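Local coordinates for protein tripeptidase (Staphylococcus aureus subsp. aureus, PDB 3RZA) that probably acts as a metal-dependent aminopeptidase of the M20 peptidase family, cleaving tripeptides at a zinc-containing site, at residues V222-K236 / H284-G298. Numbering follows the deposited sequence. Where two conformers were deposited one is given.
Sequences VSAINIAAKAISRMK and HMTDVFETTASELGG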
# COMPACT_ATOMS: atom_id res chain seq x y z
N VAL A 222 -5.90 -12.94 13.40
CA VAL A 222 -4.53 -13.30 13.04
C VAL A 222 -4.08 -12.20 12.07
O VAL A 222 -4.71 -12.01 11.02
CB VAL A 222 -4.46 -14.71 12.36
CG1 VAL A 222 -3.04 -15.05 11.98
CG2 VAL A 222 -5.04 -15.80 13.29
N SER A 223 -3.07 -11.41 12.45
CA SER A 223 -2.62 -10.30 11.63
C SER A 223 -1.74 -10.81 10.48
O SER A 223 -0.72 -11.43 10.75
CB SER A 223 -1.82 -9.30 12.43
OG SER A 223 -1.45 -8.22 11.59
N ALA A 224 -2.14 -10.54 9.23
CA ALA A 224 -1.29 -10.79 8.06
C ALA A 224 -0.06 -9.87 8.01
O ALA A 224 0.96 -10.27 7.47
CB ALA A 224 -2.12 -10.65 6.74
N ILE A 225 -0.15 -8.67 8.59
CA ILE A 225 1.02 -7.76 8.70
C ILE A 225 2.10 -8.37 9.61
O ILE A 225 3.26 -8.50 9.17
CB ILE A 225 0.64 -6.35 9.18
CG1 ILE A 225 -0.11 -5.60 8.09
CG2 ILE A 225 1.89 -5.56 9.62
CD1 ILE A 225 -0.80 -4.29 8.58
N ASN A 226 1.70 -8.81 10.81
CA ASN A 226 2.65 -9.50 11.73
C ASN A 226 3.29 -10.73 11.10
O ASN A 226 4.48 -10.91 11.22
CB ASN A 226 2.00 -9.90 13.06
CG ASN A 226 1.53 -8.70 13.87
OD1 ASN A 226 1.57 -7.55 13.40
ND2 ASN A 226 1.09 -8.95 15.09
N ILE A 227 2.48 -11.55 10.42
CA ILE A 227 2.98 -12.76 9.75
C ILE A 227 4.02 -12.46 8.67
O ILE A 227 5.10 -13.06 8.66
CB ILE A 227 1.84 -13.57 9.08
CG1 ILE A 227 0.97 -14.25 10.12
CG2 ILE A 227 2.43 -14.63 8.13
CD1 ILE A 227 -0.31 -14.86 9.55
N ALA A 228 3.66 -11.52 7.78
CA ALA A 228 4.50 -11.07 6.67
C ALA A 228 5.80 -10.44 7.14
O ALA A 228 6.86 -10.73 6.58
CB ALA A 228 3.71 -10.08 5.78
N ALA A 229 5.72 -9.62 8.20
CA ALA A 229 6.90 -9.03 8.86
C ALA A 229 7.78 -10.09 9.50
O ALA A 229 9.01 -10.06 9.34
CB ALA A 229 6.49 -8.00 9.89
N LYS A 230 7.18 -11.03 10.22
CA LYS A 230 7.93 -12.11 10.83
C LYS A 230 8.61 -12.98 9.76
O LYS A 230 9.79 -13.29 9.91
CB LYS A 230 7.07 -12.95 11.79
CG LYS A 230 6.85 -12.26 13.11
CD LYS A 230 5.89 -13.03 14.01
CE LYS A 230 5.88 -12.44 15.42
NZ LYS A 230 5.05 -13.19 16.37
N ALA A 231 7.89 -13.31 8.67
CA ALA A 231 8.47 -14.11 7.57
C ALA A 231 9.74 -13.45 6.99
O ALA A 231 10.78 -14.11 6.89
CB ALA A 231 7.46 -14.35 6.48
N ILE A 232 9.64 -12.15 6.72
CA ILE A 232 10.75 -11.33 6.23
C ILE A 232 11.95 -11.29 7.19
O ILE A 232 13.10 -11.37 6.73
CB ILE A 232 10.30 -9.87 5.92
CG1 ILE A 232 9.40 -9.83 4.69
CG2 ILE A 232 11.50 -8.95 5.70
CD1 ILE A 232 8.76 -8.42 4.49
N SER A 233 11.69 -11.21 8.50
CA SER A 233 12.77 -11.24 9.52
C SER A 233 13.49 -12.59 9.60
O SER A 233 14.67 -12.65 9.95
CB SER A 233 12.24 -10.85 10.91
OG SER A 233 13.18 -11.16 11.94
N ARG A 234 12.78 -13.68 9.27
CA ARG A 234 13.37 -15.03 9.25
C ARG A 234 14.22 -15.33 8.00
O ARG A 234 14.94 -16.30 7.99
CB ARG A 234 12.28 -16.10 9.36
CG ARG A 234 11.46 -16.03 10.61
CD ARG A 234 10.37 -17.07 10.58
NE ARG A 234 9.49 -16.98 11.75
CZ ARG A 234 8.68 -17.95 12.20
NH1 ARG A 234 8.56 -19.11 11.56
NH2 ARG A 234 7.96 -17.74 13.30
N MSE A 235 14.13 -14.48 6.97
CA MSE A 235 14.51 -14.80 5.59
C MSE A 235 15.91 -14.30 5.36
O MSE A 235 16.27 -13.28 5.91
CB MSE A 235 13.53 -14.06 4.65
CG MSE A 235 13.38 -14.65 3.32
SE MSE A 235 11.83 -13.94 2.43
CE MSE A 235 10.44 -15.07 3.28
N LYS A 236 16.69 -15.01 4.55
CA LYS A 236 17.95 -14.50 4.00
C LYS A 236 17.60 -13.54 2.87
O LYS A 236 16.83 -13.90 1.95
CB LYS A 236 18.83 -15.64 3.47
CG LYS A 236 19.24 -16.70 4.52
CD LYS A 236 20.40 -17.63 3.99
CE LYS A 236 20.19 -19.19 4.20
NZ LYS A 236 19.90 -19.94 2.88
N HIS A 284 13.81 -21.39 -0.38
CA HIS A 284 13.95 -20.85 0.98
C HIS A 284 12.90 -19.78 1.33
O HIS A 284 12.27 -19.87 2.39
CB HIS A 284 15.37 -20.30 1.20
CG HIS A 284 15.52 -19.47 2.42
ND1 HIS A 284 15.45 -20.01 3.68
CD2 HIS A 284 15.77 -18.15 2.59
CE1 HIS A 284 15.63 -19.05 4.58
NE2 HIS A 284 15.82 -17.91 3.94
N MSE A 285 12.70 -18.82 0.42
CA MSE A 285 11.73 -17.72 0.61
C MSE A 285 10.28 -18.27 0.62
O MSE A 285 9.51 -17.97 1.52
CB MSE A 285 11.87 -16.68 -0.51
CG MSE A 285 13.19 -15.92 -0.50
SE MSE A 285 13.54 -14.95 -2.16
CE MSE A 285 12.50 -13.40 -1.73
N THR A 286 9.96 -19.09 -0.36
CA THR A 286 8.68 -19.84 -0.40
C THR A 286 8.41 -20.61 0.90
O THR A 286 7.36 -20.39 1.55
CB THR A 286 8.70 -20.83 -1.58
OG1 THR A 286 8.94 -20.10 -2.79
CG2 THR A 286 7.37 -21.64 -1.68
N ASP A 287 9.35 -21.44 1.30
CA ASP A 287 9.19 -22.24 2.54
C ASP A 287 9.01 -21.39 3.79
O ASP A 287 8.16 -21.73 4.63
CB ASP A 287 10.36 -23.21 2.75
CG ASP A 287 10.38 -24.37 1.73
OD1 ASP A 287 9.36 -24.64 1.08
OD2 ASP A 287 11.44 -25.02 1.60
N VAL A 288 9.75 -20.29 3.90
CA VAL A 288 9.64 -19.41 5.07
C VAL A 288 8.28 -18.69 5.13
O VAL A 288 7.66 -18.65 6.19
CB VAL A 288 10.84 -18.41 5.17
CG1 VAL A 288 10.56 -17.35 6.19
CG2 VAL A 288 12.12 -19.19 5.55
N PHE A 289 7.79 -18.19 3.99
CA PHE A 289 6.43 -17.63 3.92
C PHE A 289 5.34 -18.64 4.33
O PHE A 289 4.52 -18.34 5.19
CB PHE A 289 6.11 -17.10 2.50
CG PHE A 289 6.71 -15.76 2.18
CD1 PHE A 289 6.53 -14.67 3.04
CD2 PHE A 289 7.43 -15.57 1.01
CE1 PHE A 289 7.06 -13.42 2.74
CE2 PHE A 289 7.96 -14.32 0.69
CZ PHE A 289 7.78 -13.23 1.58
N GLU A 290 5.38 -19.83 3.72
CA GLU A 290 4.38 -20.86 3.94
C GLU A 290 4.37 -21.38 5.38
O GLU A 290 3.30 -21.38 6.03
CB GLU A 290 4.57 -22.00 2.94
CG GLU A 290 4.22 -21.57 1.48
CD GLU A 290 4.42 -22.69 0.44
OE1 GLU A 290 5.17 -23.65 0.72
OE2 GLU A 290 3.85 -22.58 -0.69
N THR A 291 5.55 -21.72 5.91
CA THR A 291 5.66 -22.25 7.27
C THR A 291 5.39 -21.20 8.34
O THR A 291 4.78 -21.52 9.35
CB THR A 291 7.04 -22.92 7.53
OG1 THR A 291 8.07 -21.97 7.32
CG2 THR A 291 7.25 -24.08 6.63
N THR A 292 5.81 -19.94 8.12
CA THR A 292 5.51 -18.84 9.07
C THR A 292 4.02 -18.52 9.15
O THR A 292 3.47 -18.35 10.26
CB THR A 292 6.28 -17.55 8.73
OG1 THR A 292 7.69 -17.82 8.73
CG2 THR A 292 5.99 -16.42 9.76
N ALA A 293 3.37 -18.42 7.98
CA ALA A 293 1.92 -18.23 7.89
C ALA A 293 1.16 -19.34 8.61
O ALA A 293 0.28 -19.07 9.43
CB ALA A 293 1.48 -18.15 6.42
N SER A 294 1.52 -20.57 8.32
CA SER A 294 0.84 -21.73 8.90
C SER A 294 1.03 -21.82 10.42
O SER A 294 0.04 -22.01 11.14
CB SER A 294 1.32 -23.01 8.23
OG SER A 294 0.81 -24.12 8.89
N GLU A 295 2.27 -21.64 10.89
CA GLU A 295 2.60 -21.60 12.36
C GLU A 295 1.73 -20.62 13.14
O GLU A 295 1.29 -20.93 14.22
CB GLU A 295 4.08 -21.23 12.61
CG GLU A 295 5.07 -22.39 12.56
CD GLU A 295 6.55 -21.94 12.51
OE1 GLU A 295 6.89 -20.87 13.10
OE2 GLU A 295 7.38 -22.64 11.87
N LEU A 296 1.50 -19.43 12.57
CA LEU A 296 0.79 -18.34 13.23
C LEU A 296 -0.73 -18.32 12.95
O LEU A 296 -1.44 -17.44 13.44
CB LEU A 296 1.44 -16.99 12.83
CG LEU A 296 2.90 -16.80 13.29
CD1 LEU A 296 3.57 -15.56 12.62
CD2 LEU A 296 2.97 -16.67 14.80
N GLY A 297 -1.22 -19.29 12.17
CA GLY A 297 -2.67 -19.47 11.93
C GLY A 297 -3.22 -18.79 10.68
O GLY A 297 -4.43 -18.68 10.53
N GLY A 298 -2.35 -18.33 9.79
CA GLY A 298 -2.73 -17.84 8.49
C GLY A 298 -2.34 -18.78 7.37
O GLY A 298 -2.11 -19.96 7.58
O HOH W 1 5.90 -19.68 15.04
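Thr292 of helix 284-295 enters helix 224-234 as a knob into the hole formed by Ile227, Lys230, Ala231 and Arg234. The two axes approach to 9.0 Å at 139°, a roughly antiparallel pairing. In Thr292, chi1 of -58° sets OG1 beside the backbone N, where it donates to Val288 O, and puts methyl CG2 anti to N, into the hole, 3.6 Å from Ile227 O. The Val288 carbonyl thus receives Thr292 N and Thr292 OG1 from opposite faces.

Apolar packing extends both ways from the knob. Toward Gly298, the CG2 branch of Ile227 lies on the backbone of Ala293, and CG1 slides past Leu296 CD1. Toward His284, Ala231 CB meets Phe289 CD1 at 3.6 Å. The methyl CE of Met235, a selenomethionine, stands above the centre of the Phe289 ring, nearly on its normal, a CH-pi contact; its selenium is oblique to the same ring. The bend at chi3 brings CE there, with SE against Met285 CG.

Polar bonds sit toward the outer side. Arg234 NH1 donates to Glu295 OE1 at 2.9 Å; this salt bridge lies in the guanidinium plane but 40° above the carboxylate plane, and NH2 adds a weak bond. Thr292 CG2 covers one guanidinium face. Lys236 N donates almost straight to His284 NE2 (3.1 Å), in the ring plane.

Beneath the pair, Phe289 and Ala228 touch strands of the sheet, consistent with the two helices that cover the sheet in the dimerisation (lid) domain of M20 peptidases; Ile232 packs on Ala229 of the second subunit. Because Lys236 N donates to it, NE2 probably lacks a proton, consistent with a neutral His284 protonated on ND1.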